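Local coordinates for protein bile acid 7a-dehydratase, BaiE (Clostridium hiranonis DSM 13275, PDB 4L8P) that probably catalyses the 7-alpha-dehydration of bile acid intermediates, as a lyase with a SnoaL-like, cystatin-like fold, at residues Asp59-Glu62 with Thr63-Pro67. Numbering follows the deposited sequence.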
loop_
_atom_site.group_PDB
_atom_site.type_symbol
_atom_site.label_atom_id
_atom_site.label_comp_id
_atom_site.label_asym_id
_atom_site.label_seq_id
_atom_site.Cartn_x
_atom_site.Cartn_y
_atom_site.Cartn_z
ATOM N N ASP A 59 -18.495 11.988 -11.013
ATOM C CA ASP A 59 -18.141 13.410 -11.168
ATOM C C ASP A 59 -16.828 13.774 -10.500
ATOM O O ASP A 59 -16.019 14.497 -11.078
ATOM C CB ASP A 59 -19.244 14.327 -10.618
ATOM C CG ASP A 59 -20.514 14.276 -11.452
ATOM O OD1 ASP A 59 -20.433 13.911 -12.639
ATOM O OD2 ASP A 59 -21.589 14.604 -10.904
ATOM N N GLU A 60 -16.635 13.292 -9.279
ATOM C CA GLU A 60 -15.346 13.466 -8.584
ATOM C C GLU A 60 -14.184 12.749 -9.286
ATOM O O GLU A 60 -13.095 13.326 -9.447
ATOM C CB GLU A 60 -15.450 13.071 -7.101
ATOM C CG GLU A 60 -14.285 13.604 -6.271
ATOM C CD GLU A 60 -14.483 13.485 -4.763
ATOM O OE1 GLU A 60 -15.505 12.923 -4.296
ATOM O OE2 GLU A 60 -13.592 13.962 -4.029
ATOM N N LEU A 61 -14.405 11.519 -9.762
ATOM C CA LEU A 61 -13.363 10.826 -10.525
ATOM C C LEU A 61 -12.918 11.639 -11.743
ATOM O O LEU A 61 -11.731 11.707 -12.083
ATOM C CB LEU A 61 -13.843 9.463 -10.990
ATOM C CG LEU A 61 -12.737 8.600 -11.621
ATOM C CD1 LEU A 61 -13.060 7.147 -11.317
ATOM C CD2 LEU A 61 -12.634 8.736 -13.138
ATOM N N GLU A 62 -13.872 12.274 -12.421
ATOM C CA GLU A 62 -13.566 13.088 -13.590
ATOM C C GLU A 62 -12.530 14.198 -13.300
ATOM O O GLU A 62 -11.721 14.518 -14.160
ATOM C CB GLU A 62 -14.861 13.726 -14.144
ATOM C CG GLU A 62 -14.709 14.342 -15.523
ATOM C CD GLU A 62 -16.029 14.880 -16.078
ATOM O OE1 GLU A 62 -17.077 14.314 -15.747
ATOM O OE2 GLU A 62 -15.992 15.849 -16.858
ATOM N N THR A 63 -12.513 14.720 -12.079
ATOM C CA THR A 63 -11.568 15.788 -11.680
ATOM C C THR A 63 -10.116 15.309 -11.557
ATOM O O THR A 63 -9.211 16.124 -11.510
ATOM C CB THR A 63 -11.954 16.475 -10.360
ATOM O OG1 THR A 63 -11.760 15.587 -9.239
ATOM C CG2 THR A 63 -13.385 16.984 -10.393
ATOM N N THR A 64 -9.901 13.995 -11.505
ATOM C CA THR A 64 -8.547 13.432 -11.495
ATOM C C THR A 64 -7.920 13.295 -12.889
ATOM O O THR A 64 -6.726 13.026 -12.989
ATOM C CB THR A 64 -8.514 12.040 -10.799
ATOM O OG1 THR A 64 -9.126 11.055 -11.645
ATOM C CG2 THR A 64 -9.172 12.087 -9.414
ATOM N N LEU A 65 -8.714 13.449 -13.947
ATOM C CA LEU A 65 -8.292 13.233 -15.325
ATOM C C LEU A 65 -7.895 14.563 -15.926
ATOM O O LEU A 65 -8.519 15.623 -15.662
ATOM C CB LEU A 65 -9.419 12.601 -16.168
ATOM C CG LEU A 65 -10.024 11.303 -15.602
ATOM C CD1 LEU A 65 -11.150 10.783 -16.495
ATOM C CD2 LEU A 65 -8.947 10.248 -15.403
ATOM N N SER A 66 -6.869 14.529 -16.748
ATOM C CA SER A 66 -6.360 15.775 -17.337
ATOM C C SER A 66 -7.411 16.550 -18.125
ATOM O O SER A 66 -8.150 15.940 -18.889
ATOM C CB SER A 66 -5.169 15.484 -18.231
ATOM O OG SER A 66 -4.727 16.694 -18.834
ATOM N N PRO A 67 -7.470 17.893 -17.937
ATOM C CA PRO A 67 -8.384 18.715 -18.761
ATOM C C PRO A 67 -7.825 19.016 -20.162
ATOM O O PRO A 67 -8.540 19.572 -20.996
ATOM C CB PRO A 67 -8.531 20.005 -17.933
ATOM C CG PRO A 67 -7.252 20.124 -17.198
ATOM C CD PRO A 67 -6.801 18.709 -16.903
HETATM O O HOH W 1 -10.735 17.257 -15.398
#
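Thr63 and Thr64 each turn a hydroxyl back onto the backbone one turn earlier. Thr63 OG1 donates to Glu60 O at 2.6 Å, and Thr64 OG1 donates to Leu61 O at 2.7 Å. A chi1 of 70° in Thr63 and 73° in Thr64 swings OG1 back towards these carbonyls. Both hydroxyls approach in the plane of the carbonyl they meet. Each carbonyl also accepts the amide of the same threonine, from above its plane. Thr63 N lies 3.0 Å from Glu60 O, and Thr64 N lies 3.0 Å from Leu61 O. Each oxygen is thus held twice by one residue. These amide bonds span three residues, as in 3-10 geometry. Threonine hydroxyls bonded back to the preceding turn are familiar in helices; here helix 58-62 gives way to a loop. Both threonines occupy the middle of a type I beta turn, closed by Leu65 N to Glu62 O at 3.2 Å. A water donates to both Glu62 O and Leu65 O. One methyl of each leucine meets the other: Leu65 CD1 lies 4.2 Å from Leu61 CD2. Lys48 of helix 22-55 hydrogen-bonds Thr63 OG1. Thr64 touches that helix and Ile158 of strand 155-172, while Leu61 and Leu65 touch helix 83-93.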